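Hemolysin-related protein (PDB 6MLT) is a secreted, calcium-binding protein of the Vibrio cholerae biofilm matrix that probably binds carbohydrate and takes part in biofilm adhesion. Local coordinates at residues 16-21 and 553-558; 291-296 and 406-411; 520-525 and 538-543. All coordinates share one frame; numbering follows the deposited sequence.

Contact 1: residues 16-21 and 553-558; sequences KWSWST and GVFVYE
Trp17 holds CG between its backbone N and carbonyl carbon (chi1 56°), and chi2 (-105°) turns the indole so that its six-membered ring lies over Val556 CG2, itself anti to the carbonyl carbon. Val556 CG2 lies 3.5 Å from the centroid of that Trp17 ring, nearly on the ring normal: a CH-pi contact over the face. Val554 CG1 reaches Trp17 CZ3 at 4.0 Å, running alongside the indole. On the other face of the sheet, Ser18 CB packs at 3.5 Å against Phe555 CD2. The strands are antiparallel, with a classic beta bulge where Lys16 and Trp17 both face Val556. Val556 O accepts twice there, from Lys16 N at 2.7 Å and Trp17 N at 3.2 Å, while Val556 N donates to Trp17 O. Beyond the bulge, Trp19 and Val554 form a regular hydrogen-bonded pair. Trp17 NE1 bonds to Gly78 O. The N-terminal strand thereby completes a sheet built from C-terminal strands, consistent with the Velcro closure of a beta-propeller. Five backbone bonds fix the register, the bulge gathers two donors on one carbonyl, Val556 covers one indole face, and the Lys16 amine finds its counter-charge in a salt bridge with Glu530.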
loop_
_atom_site.group_PDB
_atom_site.type_symbol
_atom_site.label_atom_id
_atom_site.label_comp_id
_atom_site.label_asym_id
_atom_site.label_seq_id
_atom_site.Cartn_x
_atom_site.Cartn_y
_atom_site.Cartn_z
ATOM N N LYS A 16 11.165 -20.538 15.820
ATOM C CA LYS A 16 12.528 -20.156 15.476
ATOM C C LYS A 16 13.302 -19.716 16.713
ATOM O O LYS A 16 14.388 -20.238 16.985
ATOM C CB LYS A 16 12.507 -19.039 14.433
ATOM C CG LYS A 16 13.878 -18.575 13.972
ATOM C CD LYS A 16 13.732 -17.548 12.858
ATOM C CE LYS A 16 15.069 -17.079 12.325
ATOM N NZ LYS A 16 14.892 -16.325 11.055
ATOM N N TRP A 17 12.767 -18.748 17.456
ATOM C CA TRP A 17 13.276 -18.424 18.783
ATOM C C TRP A 17 12.189 -17.688 19.550
ATOM O O TRP A 17 11.182 -17.260 18.983
ATOM C CB TRP A 17 14.568 -17.588 18.733
ATOM C CG TRP A 17 14.542 -16.273 17.950
ATOM C CD1 TRP A 17 15.110 -16.049 16.730
ATOM C CD2 TRP A 17 13.976 -15.012 18.361
ATOM N NE1 TRP A 17 14.924 -14.744 16.348
ATOM C CE2 TRP A 17 14.229 -14.084 17.326
ATOM C CE3 TRP A 17 13.275 -14.583 19.491
ATOM C CZ2 TRP A 17 13.813 -12.750 17.395
ATOM C CZ3 TRP A 17 12.855 -13.259 19.557
ATOM C CH2 TRP A 17 13.124 -12.360 18.513
ATOM N N SER A 18 12.406 -17.550 20.858
ATOM C CA SER A 18 11.520 -16.766 21.703
ATOM C C SER A 18 12.353 -15.994 22.712
ATOM O O SER A 18 13.473 -16.392 23.054
ATOM C CB SER A 18 10.486 -17.646 22.429
ATOM O OG SER A 18 11.103 -18.487 23.380
ATOM N N TRP A 19 11.801 -14.873 23.159
ATOM C CA TRP A 19 12.371 -14.065 24.226
ATOM C C TRP A 19 11.304 -13.895 25.294
ATOM O O TRP A 19 10.166 -13.531 24.983
ATOM C CB TRP A 19 12.833 -12.697 23.701
ATOM C CG TRP A 19 13.383 -11.794 24.757
ATOM C CD1 TRP A 19 14.698 -11.595 25.066
ATOM C CD2 TRP A 19 12.633 -10.969 25.658
ATOM N NE1 TRP A 19 14.811 -10.705 26.102
ATOM C CE2 TRP A 19 13.558 -10.302 26.481
ATOM C CE3 TRP A 19 11.267 -10.729 25.845
ATOM C CZ2 TRP A 19 13.165 -9.416 27.481
ATOM C CZ3 TRP A 19 10.878 -9.854 26.841
ATOM C CH2 TRP A 19 11.823 -9.207 27.646
ATOM N N SER A 20 11.665 -14.160 26.546
ATOM C CA SER A 20 10.703 -14.041 27.636
ATOM C C SER A 20 11.300 -13.488 28.915
ATOM O O SER A 20 10.547 -13.242 29.863
ATOM C CB SER A 20 10.070 -15.405 27.938
ATOM O OG SER A 20 9.318 -15.862 26.825
ATOM N N THR A 21 12.607 -13.268 28.977
ATOM C CA THR A 21 13.231 -12.839 30.218
ATOM C C THR A 21 14.553 -12.156 29.906
ATOM O O THR A 21 15.102 -12.291 28.812
ATOM C CB THR A 21 13.458 -14.019 31.164
ATOM O OG1 THR A 21 14.100 -13.549 32.354
ATOM C CG2 THR A 21 14.325 -15.082 30.499
ATOM N N GLY A 553 6.227 -12.261 26.050
ATOM C CA GLY A 553 7.473 -11.865 25.418
ATOM C C GLY A 553 7.310 -11.742 23.915
ATOM O O GLY A 553 6.333 -11.163 23.425
ATOM N N VAL A 554 8.276 -12.294 23.188
ATOM C CA VAL A 554 8.318 -12.234 21.728
ATOM C C VAL A 554 8.578 -13.641 21.216
ATOM O O VAL A 554 9.518 -14.305 21.670
ATOM C CB VAL A 554 9.402 -11.262 21.222
ATOM C CG1 VAL A 554 9.418 -11.220 19.692
ATOM C CG2 VAL A 554 9.180 -9.867 21.790
ATOM N N PHE A 555 7.768 -14.076 20.261
ATOM C CA PHE A 555 7.839 -15.427 19.727
ATOM C C PHE A 555 7.929 -15.341 18.213
ATOM O O PHE A 555 7.117 -14.664 17.574
ATOM C CB PHE A 555 6.630 -16.253 20.188
ATOM C CG PHE A 555 6.644 -16.517 21.665
ATOM C CD1 PHE A 555 6.338 -15.509 22.560
ATOM C CD2 PHE A 555 7.030 -17.748 22.159
ATOM C CE1 PHE A 555 6.393 -15.734 23.926
ATOM C CE2 PHE A 555 7.087 -17.974 23.520
ATOM C CZ PHE A 555 6.767 -16.967 24.399
ATOM N N VAL A 556 8.939 -16.000 17.656
ATOM C CA VAL A 556 9.242 -15.934 16.235
ATOM C C VAL A 556 9.178 -17.345 15.676
ATOM O O VAL A 556 9.817 -18.257 16.208
ATOM C CB VAL A 556 10.621 -15.298 15.982
ATOM C CG1 VAL A 556 10.947 -15.269 14.490
ATOM C CG2 VAL A 556 10.651 -13.885 16.561
ATOM N N TYR A 557 8.421 -17.512 14.594
ATOM C CA TYR A 557 8.181 -18.801 13.976
ATOM C C TYR A 557 8.684 -18.788 12.542
ATOM O O TYR A 557 8.884 -17.732 11.941
ATOM C CB TYR A 557 6.688 -19.144 14.001
ATOM C CG TYR A 557 6.142 -19.270 15.407
ATOM C CD1 TYR A 557 5.726 -18.151 16.121
ATOM C CD2 TYR A 557 6.078 -20.507 16.032
ATOM C CE1 TYR A 557 5.237 -18.271 17.412
ATOM C CE2 TYR A 557 5.597 -20.634 17.311
ATOM C CZ TYR A 557 5.176 -19.519 17.998
ATOM O OH TYR A 557 4.703 -19.663 19.286
ATOM N N GLU A 558 8.863 -19.986 12.001
ATOM C CA GLU A 558 9.259 -20.173 10.616
ATOM C C GLU A 558 8.488 -21.355 10.050
ATOM O O GLU A 558 7.885 -22.143 10.785
ATOM C CB GLU A 558 10.770 -20.394 10.498
ATOM C CG GLU A 558 11.282 -21.580 11.295
ATOM C CD GLU A 558 12.773 -21.778 11.135
ATOM O OE1 GLU A 558 13.238 -21.853 9.980
ATOM O OE2 GLU A 558 13.480 -21.848 12.160
#

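Contact 2: residues 291-296 and 406-411; sequences TTVDAQ and QLLGMN
Leu408 meets the 291-296 run methyl to backbone, and not one direct hydrogen bond joins the two segments. Its CD1 sits 3.5 Å from Thr292 C, against the peptide that links Thr292 to Val293. Leu408 puts CG anti to the carbonyl carbon (chi1 -60°), and the next torsion (chi2 179°) carries CD1 straight on, anti to CA, so that this methyl leads. Val293 slides past Leu408 in the opposite direction, its CG2 3.9 Å from Leu408 CD1. The other methyl, Leu408 CD2, is met obliquely by Thr291 CG2 at 3.7 Å, although Thr291 is poorly ordered and that touch should be read with caution.

Further along, the link becomes polar and passes through a water. Gln296 OE1 and Asn411 ND2 stand 4.3 Å apart, too far to bond. A water donates to Gln296 OE1 at 2.8 Å and accepts from Asn411 ND2 at 3.0 Å. Asn411 ND2 also donates to Gln430 OE1, so this amide nitrogen is held by two partners.

Gln430 belongs to strand 428-435, which explains the sparse contact: that strand runs between 295-301 and 405-413 and takes backbone bonds from both. Each of the two segments has a classic beta bulge against it, Asp294 and Ala295 facing Val433, Leu408 and Gly409 facing Leu432. The two strands are therefore next but one, linked over the middle one by water, while the run leading into 295-301 packs on Leu408. The sheet brings together strands from the beginning and end of the domain, as expected where the chain enters and leaves a beta-prism lectin fold of three four-stranded antiparallel sheets.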
loop_
_atom_site.group_PDB
_atom_site.type_symbol
_atom_site.label_atom_id
_atom_site.label_comp_id
_atom_site.label_asym_id
_atom_site.label_seq_id
_atom_site.Cartn_x
_atom_site.Cartn_y
_atom_site.Cartn_z
ATOM N N THR A 291 -7.186 -5.906 -17.484
ATOM C CA THR A 291 -7.830 -5.961 -18.790
ATOM C C THR A 291 -6.763 -6.252 -19.840
ATOM O O THR A 291 -5.806 -5.484 -19.984
ATOM C CB THR A 291 -8.555 -4.647 -19.089
ATOM O OG1 THR A 291 -9.459 -4.344 -18.020
ATOM C CG2 THR A 291 -9.335 -4.741 -20.389
ATOM N N THR A 292 -6.928 -7.355 -20.567
ATOM C CA THR A 292 -5.915 -7.847 -21.491
ATOM C C THR A 292 -6.529 -8.108 -22.862
ATOM O O THR A 292 -7.734 -8.328 -22.996
ATOM C CB THR A 292 -5.263 -9.134 -20.966
ATOM O OG1 THR A 292 -4.348 -9.647 -21.943
ATOM C CG2 THR A 292 -6.318 -10.192 -20.664
ATOM N N VAL A 293 -5.671 -8.097 -23.884
ATOM C CA VAL A 293 -6.123 -8.307 -25.254
ATOM C C VAL A 293 -6.517 -9.765 -25.440
ATOM O O VAL A 293 -5.755 -10.679 -25.102
ATOM C CB VAL A 293 -5.024 -7.903 -26.251
ATOM C CG1 VAL A 293 -5.419 -8.287 -27.671
ATOM C CG2 VAL A 293 -4.745 -6.414 -26.165
ATOM N N ASP A 294 -7.708 -9.988 -25.999
ATOM C CA ASP A 294 -8.162 -11.345 -26.275
ATOM C C ASP A 294 -8.882 -11.463 -27.612
ATOM O O ASP A 294 -9.408 -12.539 -27.922
ATOM C CB ASP A 294 -9.077 -11.845 -25.147
ATOM C CG ASP A 294 -10.201 -10.882 -24.834
ATOM O OD1 ASP A 294 -10.894 -10.447 -25.778
ATOM O OD2 ASP A 294 -10.395 -10.564 -23.640
ATOM N N ALA A 295 -8.924 -10.406 -28.418
ATOM C CA ALA A 295 -9.551 -10.487 -29.729
ATOM C C ALA A 295 -9.108 -9.288 -30.554
ATOM O O ALA A 295 -8.521 -8.333 -30.038
ATOM C CB ALA A 295 -11.076 -10.539 -29.619
ATOM N N GLN A 296 -9.410 -9.345 -31.849
ATOM C CA GLN A 296 -8.997 -8.293 -32.762
ATOM C C GLN A 296 -9.964 -8.222 -33.932
ATOM O O GLN A 296 -10.671 -9.184 -34.247
ATOM C CB GLN A 296 -7.570 -8.529 -33.263
ATOM C CG GLN A 296 -7.388 -9.846 -33.986
ATOM C CD GLN A 296 -5.935 -10.178 -34.221
ATOM O OE1 GLN A 296 -5.052 -9.683 -33.517
ATOM N NE2 GLN A 296 -5.673 -11.015 -35.213
ATOM N N GLN A 406 -13.387 -3.568 -24.328
ATOM C CA GLN A 406 -12.887 -2.222 -24.569
ATOM C C GLN A 406 -11.786 -2.264 -25.618
ATOM O O GLN A 406 -11.071 -3.263 -25.751
ATOM C CB GLN A 406 -12.318 -1.575 -23.293
ATOM C CG GLN A 406 -13.349 -0.952 -22.375
ATOM C CD GLN A 406 -12.718 -0.152 -21.244
ATOM O OE1 GLN A 406 -11.500 0.034 -21.197
ATOM N NE2 GLN A 406 -13.548 0.329 -20.328
ATOM N N LEU A 407 -11.647 -1.159 -26.349
ATOM C CA LEU A 407 -10.505 -0.967 -27.236
ATOM C C LEU A 407 -9.240 -0.799 -26.400
ATOM O O LEU A 407 -9.173 0.094 -25.550
ATOM C CB LEU A 407 -10.717 0.264 -28.111
ATOM C CG LEU A 407 -9.571 0.638 -29.053
ATOM C CD1 LEU A 407 -9.385 -0.441 -30.115
ATOM C CD2 LEU A 407 -9.833 1.999 -29.691
ATOM N N LEU A 408 -8.233 -1.638 -26.654
ATOM C CA LEU A 408 -7.000 -1.617 -25.881
ATOM C C LEU A 408 -5.768 -1.217 -26.678
ATOM O O LEU A 408 -4.745 -0.884 -26.069
ATOM C CB LEU A 408 -6.740 -2.995 -25.263
ATOM C CG LEU A 408 -7.809 -3.526 -24.312
ATOM C CD1 LEU A 408 -7.413 -4.907 -23.810
ATOM C CD2 LEU A 408 -8.038 -2.568 -23.147
ATOM N N GLY A 409 -5.825 -1.270 -28.002
ATOM C CA GLY A 409 -4.682 -0.881 -28.809
ATOM C C GLY A 409 -4.957 -1.121 -30.277
ATOM O O GLY A 409 -6.092 -1.399 -30.680
ATOM N N MET A 410 -3.897 -1.010 -31.078
ATOM C CA MET A 410 -3.997 -1.227 -32.513
ATOM C C MET A 410 -2.703 -1.842 -33.027
ATOM O O MET A 410 -1.623 -1.584 -32.493
ATOM C CB MET A 410 -4.262 0.081 -33.273
ATOM C CG MET A 410 -5.526 0.831 -32.863
ATOM S SD MET A 410 -5.698 2.420 -33.720
ATOM C CE MET A 410 -5.753 1.893 -35.429
ATOM N N ASN A 411 -2.822 -2.663 -34.067
ATOM C CA ASN A 411 -1.685 -2.979 -34.920
ATOM C C ASN A 411 -1.659 -1.964 -36.054
ATOM O O ASN A 411 -2.703 -1.621 -36.620
ATOM C CB ASN A 411 -1.775 -4.403 -35.468
ATOM C CG ASN A 411 -1.540 -5.458 -34.401
ATOM O OD1 ASN A 411 -0.747 -5.264 -33.484
ATOM N ND2 ASN A 411 -2.236 -6.582 -34.520
HETATM O O HOH W 1 -2.254 -9.291 -33.322
#

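Contact 3: residues 520-525 and 538-543; sequences LWEYPV and IMVAND
Glu522 and Val540 cross obliquely, with Glu522 CG 3.9 Å from Val540 CG2. Glu522 places CG between its backbone N and carbonyl carbon (chi1 75°), then bends sharply at chi2 (-89°), folding the carboxylate back beside its own loop. OE1 uses its syn lone pair to accept Leu520 N at 2.9 Å. OE2 is gripped by Ser517 OG and by a water, which it accepts at 2.8 Å; the same water donates to Val540 O. This buried carboxylate thus ties its loop together and reaches the strand only through water. A second water accepts from Val540 N and gives a weak bond to Tyr523 O. Ile538 has an unusual chi2 of 137°, far from a staggered value, and its CD1 lies 3.9 Å from Val525 O and 4.5 Å from Val525 CG1. Pro524 and Met539 touch CB to CB at 4.3 Å. Val525 and Ile538 form an antiparallel hydrogen-bonded pair, with Val525 N to Ile538 O at 2.8 Å and Ile538 N to Val525 O at 2.7 Å. No helix is near: strand 536-541 lies between 525-527 and 553-559, while Pro524 and Met539 both pack on Met499 of strand 498-502, in an adjoining sheet.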
loop_
_atom_site.group_PDB
_atom_site.type_symbol
_atom_site.label_atom_id
_atom_site.label_comp_id
_atom_site.label_asym_id
_atom_site.label_seq_id
_atom_site.Cartn_x
_atom_site.Cartn_y
_atom_site.Cartn_z
ATOM N N LEU A 520 -4.454 -4.940 22.679
ATOM C CA LEU A 520 -4.689 -3.530 22.441
ATOM C C LEU A 520 -4.930 -3.403 20.951
ATOM O O LEU A 520 -6.021 -3.743 20.464
ATOM C CB LEU A 520 -3.509 -2.700 22.960
ATOM C CG LEU A 520 -3.368 -2.617 24.477
ATOM C CD1 LEU A 520 -2.028 -1.983 24.814
ATOM C CD2 LEU A 520 -4.517 -1.826 25.076
ATOM N N TRP A 521 -3.931 -2.975 20.171
ATOM C CA TRP A 521 -4.060 -2.931 18.719
ATOM C C TRP A 521 -2.821 -3.496 18.026
ATOM O O TRP A 521 -2.554 -3.148 16.869
ATOM C CB TRP A 521 -4.348 -1.490 18.255
ATOM C CG TRP A 521 -3.511 -0.478 18.958
ATOM C CD1 TRP A 521 -2.298 0.009 18.561
ATOM C CD2 TRP A 521 -3.815 0.166 20.201
ATOM N NE1 TRP A 521 -1.831 0.918 19.481
ATOM C CE2 TRP A 521 -2.737 1.025 20.501
ATOM C CE3 TRP A 521 -4.888 0.093 21.093
ATOM C CZ2 TRP A 521 -2.699 1.801 21.652
ATOM C CZ3 TRP A 521 -4.850 0.873 22.241
ATOM C CH2 TRP A 521 -3.765 1.716 22.505
ATOM N N GLU A 522 -2.070 -4.369 18.695
ATOM C CA GLU A 522 -0.899 -4.987 18.093
ATOM C C GLU A 522 -1.321 -5.960 16.993
ATOM O O GLU A 522 -2.485 -6.350 16.895
ATOM C CB GLU A 522 -0.073 -5.707 19.164
ATOM C CG GLU A 522 -0.648 -7.047 19.671
ATOM C CD GLU A 522 -1.617 -6.937 20.863
ATOM O OE1 GLU A 522 -2.261 -5.876 21.068
ATOM O OE2 GLU A 522 -1.745 -7.957 21.587
ATOM N N TYR A 523 -0.361 -6.348 16.156
ATOM C CA TYR A 523 -0.601 -7.382 15.162
ATOM C C TYR A 523 0.680 -8.176 14.959
ATOM O O TYR A 523 1.771 -7.707 15.302
ATOM C CB TYR A 523 -1.091 -6.793 13.826
ATOM C CG TYR A 523 -0.260 -5.647 13.280
ATOM C CD1 TYR A 523 0.994 -5.872 12.736
ATOM C CD2 TYR A 523 -0.736 -4.343 13.298
ATOM C CE1 TYR A 523 1.769 -4.824 12.239
ATOM C CE2 TYR A 523 0.031 -3.282 12.790
ATOM C CZ TYR A 523 1.282 -3.542 12.264
ATOM O OH TYR A 523 2.052 -2.522 11.751
ATOM N N PRO A 524 0.584 -9.387 14.417
ATOM C CA PRO A 524 1.797 -10.126 14.055
ATOM C C PRO A 524 2.411 -9.551 12.789
ATOM O O PRO A 524 1.735 -8.924 11.968
ATOM C CB PRO A 524 1.298 -11.561 13.824
ATOM C CG PRO A 524 -0.152 -11.568 14.242
ATOM C CD PRO A 524 -0.629 -10.158 14.127
ATOM N N VAL A 525 3.712 -9.781 12.635
ATOM C CA VAL A 525 4.487 -9.250 11.513
ATOM C C VAL A 525 5.242 -10.389 10.843
ATOM O O VAL A 525 5.869 -11.210 11.523
ATOM C CB VAL A 525 5.470 -8.160 11.981
ATOM C CG1 VAL A 525 6.530 -7.857 10.908
ATOM C CG2 VAL A 525 4.699 -6.896 12.365
ATOM N N ILE A 538 6.604 -13.012 13.398
ATOM C CA ILE A 538 6.940 -12.403 14.687
ATOM C C ILE A 538 5.654 -11.972 15.379
ATOM O O ILE A 538 4.836 -11.261 14.783
ATOM C CB ILE A 538 7.871 -11.192 14.501
ATOM C CG1 ILE A 538 9.142 -11.596 13.747
ATOM C CG2 ILE A 538 8.227 -10.567 15.864
ATOM C CD1 ILE A 538 9.570 -10.605 12.695
ATOM N N MET A 539 5.494 -12.352 16.650
ATOM C CA MET A 539 4.326 -11.944 17.414
ATOM C C MET A 539 4.710 -11.683 18.864
ATOM O O MET A 539 5.679 -12.245 19.386
ATOM C CB MET A 539 3.207 -12.996 17.345
ATOM C CG MET A 539 3.541 -14.324 17.977
ATOM S SD MET A 539 2.319 -15.596 17.574
ATOM C CE MET A 539 2.692 -15.872 15.842
ATOM N N VAL A 540 3.936 -10.820 19.512
ATOM C CA VAL A 540 4.184 -10.437 20.896
ATOM C C VAL A 540 3.105 -11.049 21.777
ATOM O O VAL A 540 1.994 -11.339 21.323
ATOM C CB VAL A 540 4.240 -8.902 21.043
ATOM C CG1 VAL A 540 5.283 -8.329 20.096
ATOM C CG2 VAL A 540 2.869 -8.280 20.776
ATOM N N ALA A 541 3.443 -11.254 23.048
ATOM C CA ALA A 541 2.560 -11.963 23.959
ATOM C C ALA A 541 2.677 -11.388 25.360
ATOM O O ALA A 541 3.711 -10.828 25.746
ATOM C CB ALA A 541 2.873 -13.462 23.993
ATOM N N ASN A 542 1.597 -11.551 26.119
ATOM C CA ASN A 542 1.558 -11.176 27.521
ATOM C C ASN A 542 0.580 -12.100 28.224
ATOM O O ASN A 542 -0.359 -12.617 27.607
ATOM C CB ASN A 542 1.154 -9.710 27.695
ATOM C CG ASN A 542 -0.144 -9.388 26.991
ATOM O OD1 ASN A 542 -1.228 -9.620 27.531
ATOM N ND2 ASN A 542 -0.043 -8.861 25.774
ATOM N N ASP A 543 0.801 -12.297 29.524
ATOM C CA ASP A 543 0.004 -13.248 30.288
ATOM C C ASP A 543 -0.374 -12.705 31.659
ATOM O O ASP A 543 -0.636 -13.483 32.585
ATOM C CB ASP A 543 0.743 -14.585 30.438
ATOM C CG ASP A 543 2.116 -14.440 31.071
ATOM O OD1 ASP A 543 2.441 -13.342 31.571
ATOM O OD2 ASP A 543 2.872 -15.441 31.068
HETATM O O HOH W 2 -0.539 -10.272 20.590
HETATM O O HOH W 3 2.225 -9.478 17.437
#

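Contacts 1 and 3 share one four-stranded sheet. Strands 553-559 and 536-541 are neighbours in it, joined by probable hydrogen bonds from Gly553 N to Ala541 O and from Phe555 N to Met539 O. Contact 1 adds the N-terminal edge strand and is partly buried; contact 3 adds the opposite edge and is fully buried. Backbone pairing carries both, but contact 1 adds valine methyls packed on an indole, whereas waters and a folded-back carboxylate mark contact 3. Contact 2 is a surface contact in the beta-prism, about 52 Å from contact 1 between centres. Lacking direct hydrogen bonds, it rests on a few methyls and one water.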